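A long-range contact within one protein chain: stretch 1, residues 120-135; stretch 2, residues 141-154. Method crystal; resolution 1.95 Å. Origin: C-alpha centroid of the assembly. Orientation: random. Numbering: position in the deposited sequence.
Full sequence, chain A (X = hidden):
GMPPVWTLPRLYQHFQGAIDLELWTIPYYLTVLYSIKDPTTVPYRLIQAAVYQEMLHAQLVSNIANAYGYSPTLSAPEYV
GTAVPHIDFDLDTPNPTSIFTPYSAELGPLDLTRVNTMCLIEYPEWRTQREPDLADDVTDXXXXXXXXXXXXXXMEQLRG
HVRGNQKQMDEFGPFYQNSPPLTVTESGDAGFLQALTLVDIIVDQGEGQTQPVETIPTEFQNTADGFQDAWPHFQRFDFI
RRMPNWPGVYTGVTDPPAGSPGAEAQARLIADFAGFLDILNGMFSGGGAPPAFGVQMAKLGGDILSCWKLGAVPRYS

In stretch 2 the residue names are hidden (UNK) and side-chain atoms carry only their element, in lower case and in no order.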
# COMPACT_ATOMS: atom_id res chain seq x y z
N LEU A 120 1.28 11.92 5.16
CA LEU A 120 -0.18 11.96 5.04
C LEU A 120 -0.81 10.58 4.90
O LEU A 120 -1.78 10.25 5.57
CB LEU A 120 -0.56 12.82 3.84
CG LEU A 120 -0.53 14.32 4.04
CD1 LEU A 120 -0.56 15.01 2.70
CD2 LEU A 120 -1.71 14.73 4.88
N ILE A 121 -0.24 9.76 4.04
CA ILE A 121 -0.78 8.40 3.81
C ILE A 121 -0.82 7.62 5.12
O ILE A 121 -1.77 6.91 5.37
CB ILE A 121 0.06 7.63 2.79
CG1 ILE A 121 -0.19 8.15 1.38
CG2 ILE A 121 -0.26 6.13 2.80
CD1 ILE A 121 1.04 7.87 0.47
N GLU A 122 0.25 7.73 5.90
CA GLU A 122 0.38 7.00 7.14
C GLU A 122 -0.10 7.77 8.37
O GLU A 122 0.16 7.36 9.50
CB GLU A 122 1.85 6.59 7.35
CG GLU A 122 2.51 5.82 6.17
CD GLU A 122 2.13 4.33 6.10
OE1 GLU A 122 1.25 3.85 6.89
OE2 GLU A 122 2.72 3.63 5.25
N TYR A 123 -0.80 8.87 8.15
CA TYR A 123 -1.28 9.73 9.23
C TYR A 123 -2.11 8.92 10.23
O TYR A 123 -3.07 8.23 9.81
CB TYR A 123 -2.15 10.84 8.66
CG TYR A 123 -2.45 11.95 9.64
CD1 TYR A 123 -1.42 12.74 10.18
CD2 TYR A 123 -3.77 12.26 9.97
CE1 TYR A 123 -1.71 13.76 11.03
CE2 TYR A 123 -4.05 13.30 10.82
CZ TYR A 123 -3.00 14.03 11.35
OH TYR A 123 -3.25 15.09 12.17
N PRO A 124 -1.76 8.98 11.54
CA PRO A 124 -2.41 8.13 12.54
C PRO A 124 -3.86 8.50 12.83
O PRO A 124 -4.22 9.66 12.92
CB PRO A 124 -1.55 8.35 13.81
CG PRO A 124 -0.27 8.89 13.31
CD PRO A 124 -0.67 9.76 12.16
N GLU A 125 -4.69 7.50 12.97
CA GLU A 125 -6.11 7.73 13.20
C GLU A 125 -6.37 8.60 14.42
O GLU A 125 -7.32 9.40 14.43
CB GLU A 125 -6.78 6.39 13.43
CG GLU A 125 -8.28 6.47 13.42
CD GLU A 125 -8.97 5.13 13.71
OE1 GLU A 125 -8.30 4.08 13.95
OE2 GLU A 125 -10.23 5.18 13.69
N TRP A 126 -5.59 8.41 15.48
CA TRP A 126 -5.83 9.18 16.71
C TRP A 126 -5.68 10.70 16.55
O TRP A 126 -6.32 11.49 17.26
CB TRP A 126 -5.00 8.67 17.89
CG TRP A 126 -3.56 8.93 17.79
CD1 TRP A 126 -2.60 8.10 17.27
CD2 TRP A 126 -2.85 10.08 18.29
NE1 TRP A 126 -1.36 8.66 17.41
CE2 TRP A 126 -1.48 9.88 18.02
CE3 TRP A 126 -3.25 11.26 18.94
CZ2 TRP A 126 -0.50 10.82 18.37
CZ3 TRP A 126 -2.27 12.21 19.29
CH2 TRP A 126 -0.91 11.97 19.01
N ARG A 127 -4.84 11.13 15.61
CA ARG A 127 -4.68 12.56 15.33
C ARG A 127 -5.84 13.17 14.53
O ARG A 127 -6.02 14.38 14.52
CB ARG A 127 -3.36 12.76 14.62
CG ARG A 127 -2.23 12.34 15.52
CD ARG A 127 -1.00 12.11 14.79
NE ARG A 127 -0.24 13.32 14.60
CZ ARG A 127 0.87 13.65 15.26
NH1 ARG A 127 1.48 14.78 14.94
NH2 ARG A 127 1.36 12.87 16.22
N THR A 128 -6.65 12.34 13.87
CA THR A 128 -7.76 12.83 13.03
C THR A 128 -8.90 13.47 13.85
O THR A 128 -9.70 14.26 13.34
CB THR A 128 -8.32 11.70 12.14
OG1 THR A 128 -8.93 10.66 12.95
CG2 THR A 128 -7.22 11.13 11.27
N GLN A 129 -8.97 13.11 15.12
CA GLN A 129 -10.04 13.55 16.01
C GLN A 129 -11.41 13.29 15.40
O GLN A 129 -12.24 14.18 15.30
CB GLN A 129 -9.90 15.03 16.34
CG GLN A 129 -8.60 15.40 16.98
CD GLN A 129 -8.69 16.74 17.65
OE1 GLN A 129 -9.38 16.87 18.67
NE2 GLN A 129 -8.03 17.75 17.08
N ARG A 130 -11.63 12.07 14.92
CA ARG A 130 -12.97 11.73 14.48
C ARG A 130 -13.39 10.37 14.94
O ARG A 130 -12.58 9.49 15.15
CB ARG A 130 -13.16 11.91 12.97
CG ARG A 130 -12.33 11.08 12.06
CD ARG A 130 -12.67 11.43 10.62
NE ARG A 130 -13.59 10.49 9.95
CZ ARG A 130 -14.80 10.76 9.47
NH1 ARG A 130 -15.37 11.96 9.60
NH2 ARG A 130 -15.47 9.80 8.86
N GLU A 131 -14.70 10.26 15.16
CA GLU A 131 -15.34 8.98 15.38
C GLU A 131 -15.34 8.21 14.04
O GLU A 131 -15.78 8.77 13.04
CB GLU A 131 -16.77 9.19 15.89
CG GLU A 131 -16.85 9.35 17.41
CD GLU A 131 -16.41 8.08 18.11
OE1 GLU A 131 -16.96 7.00 17.80
OE2 GLU A 131 -15.49 8.15 18.95
N PRO A 132 -14.83 6.96 14.03
CA PRO A 132 -14.82 6.16 12.80
C PRO A 132 -16.22 6.03 12.26
O PRO A 132 -17.16 5.81 13.05
CB PRO A 132 -14.30 4.80 13.26
CG PRO A 132 -13.51 5.11 14.51
CD PRO A 132 -14.22 6.22 15.16
N ASP A 133 -16.36 6.23 10.96
CA ASP A 133 -17.65 6.09 10.31
C ASP A 133 -17.77 4.62 9.92
O ASP A 133 -17.05 4.13 9.03
CB ASP A 133 -17.76 6.97 9.09
CG ASP A 133 -19.15 6.99 8.54
OD1 ASP A 133 -19.96 6.08 8.87
OD2 ASP A 133 -19.42 7.91 7.76
N LEU A 134 -18.66 3.92 10.63
CA LEU A 134 -18.75 2.46 10.53
C LEU A 134 -19.81 1.98 9.55
O LEU A 134 -20.03 0.74 9.45
CB LEU A 134 -19.00 1.85 11.93
CG LEU A 134 -17.95 2.22 13.01
CD1 LEU A 134 -18.33 1.62 14.36
CD2 LEU A 134 -16.55 1.78 12.58
N ALA A 135 -20.47 2.88 8.84
CA ALA A 135 -21.51 2.53 7.88
C ALA A 135 -20.87 1.76 6.65
O ALA A 135 -19.77 2.09 6.21
CB ALA A 135 -22.24 3.78 7.43
N UNK A 141 -12.29 7.63 4.06
CA UNK A 141 -12.01 7.72 5.48
C UNK A 141 -10.92 8.78 5.73
O UNK A 141 -10.21 9.19 4.82
c UNK A 141 -12.65 4.43 4.61
c UNK A 141 -13.51 4.92 6.78
c UNK A 141 -13.59 3.46 4.45
c UNK A 141 -14.44 3.92 6.64
c UNK A 141 -12.59 5.20 5.78
c UNK A 141 -14.49 3.19 5.47
o UNK A 141 -15.46 2.21 5.39
c UNK A 141 -11.57 6.31 5.97
N UNK A 142 -10.77 9.20 6.99
CA UNK A 142 -9.77 10.21 7.33
C UNK A 142 -8.36 9.70 7.51
O UNK A 142 -7.42 10.48 7.60
N UNK A 143 -8.21 8.38 7.58
CA UNK A 143 -6.92 7.71 7.80
C UNK A 143 -7.05 6.23 7.43
O UNK A 143 -8.15 5.72 7.37
c UNK A 143 -6.53 7.77 9.29
o UNK A 143 -7.51 7.15 10.14
N UNK A 144 -5.92 5.55 7.27
CA UNK A 144 -5.90 4.14 7.00
C UNK A 144 -6.43 3.38 8.19
O UNK A 144 -7.18 2.43 8.03
c UNK A 144 -4.44 2.13 6.62
c UNK A 144 -4.46 3.64 6.65
c UNK A 144 -4.05 4.24 5.31
c UNK A 144 -2.60 3.87 4.88
N UNK A 145 -6.07 3.83 9.38
CA UNK A 145 -6.51 3.24 10.60
C UNK A 145 -8.01 3.24 10.72
O UNK A 145 -8.59 2.24 11.19
N UNK A 146 -8.65 4.33 10.32
CA UNK A 146 -10.11 4.39 10.36
C UNK A 146 -10.73 3.39 9.38
O UNK A 146 -11.77 2.74 9.65
o UNK A 146 -12.00 8.15 9.34
c UNK A 146 -12.14 5.91 10.19
c UNK A 146 -10.61 5.79 10.02
o UNK A 146 -14.01 7.25 9.47
c UNK A 146 -12.75 7.20 9.62
N UNK A 147 -10.17 3.33 8.19
CA UNK A 147 -10.60 2.33 7.19
C UNK A 147 -10.57 0.93 7.86
O UNK A 147 -11.56 0.17 7.80
c UNK A 147 -10.83 0.39 4.83
c UNK A 147 -10.51 1.49 2.36
c UNK A 147 -10.01 2.15 3.49
c UNK A 147 -10.18 1.61 4.73
c UNK A 147 -11.17 0.30 2.49
c UNK A 147 -11.32 -0.25 3.71
c UNK A 147 -9.65 2.36 5.99
N UNK A 148 -9.44 0.56 8.48
CA UNK A 148 -9.36 -0.74 9.15
C UNK A 148 -10.28 -0.91 10.34
O UNK A 148 -10.73 -2.03 10.57
c UNK A 148 -5.49 -1.17 6.52
c UNK A 148 -7.18 -1.56 8.22
c UNK A 148 -7.92 -1.14 9.47
c UNK A 148 -6.87 -3.10 6.37
o UNK A 148 -5.25 -2.71 4.73
c UNK A 148 -7.53 -2.73 7.54
c UNK A 148 -5.86 -2.33 5.87
c UNK A 148 -6.17 -0.78 7.69
N UNK A 149 -10.57 0.16 11.09
CA UNK A 149 -11.61 0.11 12.10
C UNK A 149 -12.98 -0.32 11.58
O UNK A 149 -13.69 -1.13 12.23
c UNK A 149 -10.85 1.83 13.79
c UNK A 149 -11.81 1.50 12.69
o UNK A 149 -10.97 2.97 14.26
o UNK A 149 -10.02 1.00 14.20
N UNK A 150 -13.41 0.31 10.49
CA UNK A 150 -14.67 -0.04 9.80
C UNK A 150 -14.61 -1.48 9.33
O UNK A 150 -15.54 -2.27 9.52
c UNK A 150 -14.91 0.89 8.63
N UNK A 151 -13.51 -1.86 8.70
CA UNK A 151 -13.37 -3.24 8.23
C UNK A 151 -13.55 -4.29 9.36
O UNK A 151 -14.25 -5.26 9.21
c UNK A 151 -11.95 -4.63 6.65
c UNK A 151 -10.46 -5.01 6.39
c UNK A 151 -12.71 -4.41 5.34
c UNK A 151 -12.02 -3.41 7.56
N UNK A 152 -12.95 -4.06 10.52
CA UNK A 152 -13.18 -4.95 11.69
C UNK A 152 -14.67 -5.14 12.08
O UNK A 152 -15.09 -6.23 12.45
c UNK A 152 -10.99 -4.47 12.89
c UNK A 152 -12.47 -4.42 12.94
c UNK A 152 -10.45 -3.98 14.26
n UNK A 152 -8.80 -1.68 13.87
n UNK A 152 -8.99 -3.95 14.25
c UNK A 152 -8.25 -2.86 14.09
n UNK A 152 -6.93 -2.96 14.11
N UNK A 153 -15.47 -4.11 11.92
CA UNK A 153 -16.91 -4.20 12.21
C UNK A 153 -17.62 -5.11 11.23
O UNK A 153 -18.36 -6.02 11.66
c UNK A 153 -19.12 -2.87 12.43
c UNK A 153 -17.58 -2.78 12.29
c UNK A 153 -16.99 -2.01 13.45
N UNK A 154 -17.40 -4.92 9.93
CA UNK A 154 -17.97 -5.83 8.94
C UNK A 154 -17.51 -7.26 9.14
O UNK A 154 -18.32 -8.19 9.05
O HOH W 1 -3.70 7.34 7.37
O HOH W 2 -3.59 5.38 10.03
O HOH W 3 -9.44 8.84 10.70
O HOH W 4 -17.42 2.24 7.16

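Position 141 carries one carbon and then a six-carbon ring bearing an oxygen, the ring edge turned to the backbone of Asp133, so it is Tyr141. CE2 of Tyr141 lies 3.5 Å from Asp133 O, and its hydroxyl donates to a water that in turn donates to Asp133 O and Ala135 O.

Position 142 has no side-chain atoms: Gly142. A CB here would lie 3.2 Å from Arg130 CD, so the bare backbone lets the arginine pass.

At 143 a carbon and an oxygen stand just before a helix, with CB of 143 3.5 Å from Tyr123 O. This is Ser143, whose OG accepts from the backbone N of residue 146 at 3.0 Å and so caps a free amide of the first turn.

Position 144 has four carbons, forked at the first, with one arm two carbons long and ending against Ile121: Ile144. Its CD1 reaches 3.9 Å from Ile121 CG2, an apolar contact, while its backbone N donates to a water shared with Ile121 O and Tyr123 O.

Position 145 is bare, hence Gly145; a CB would come within 3.1 Å of Glu125 CB, and its absence lets the two backbones approach to 5.2 Å between the CA atoms of Gly145 and Glu125.

Position 146 shows three carbons, the third carrying two oxygens, beside Arg130 and Pro132. It is Glu146. Arg130 NE donates to Glu146 OE1 at 2.9 Å and Arg130 NH2 to Glu146 OE2 at 3.0 Å, a salt bridge along the guanidinium edge; Asp133 N also donates to Glu146 OE2, at 3.0 Å.

Position 147, one carbon and a six-carbon ring, is Phe147, pointing away. Position 148 adds an oxygen to such a ring: Tyr148, also without contact.

Position 149 has two carbons, the second with two oxygens, close to Glu125 and Pro132: Asp149. Its OD2 lies 2.4 Å from Glu125 OE2, too close in the model to carry weight; its OD1 forms a salt bridge with the side chain at 152.

A single carbon near Asp133 and Leu134 makes 150 Ala150, small enough for Leu134 CD2 to approach its CA at 3.8 Å.

Position 151, four carbons forked at the second, is Leu151, directed away. At 152, three carbons, a nitrogen and a carbon with two more nitrogens give Arg152, whose NH1 is 3.0 Å from Asp149 OD1.

Position 153, one carbon bearing two, packed against Leu134, is Val153; its CG2 lies 3.9 Å from Leu134 CD2. Position 154, bare, is Gly154, out of contact.

The contact thus centres on buried Glu146, which ties Arg130 and Asp133 to the helix, while glycines permit close approach, waters bridge backbone groups, and apolar contacts lie at Ile121 and Leu134.

Stretch 2, residues 141-154: YGSIGEFYDALRVG
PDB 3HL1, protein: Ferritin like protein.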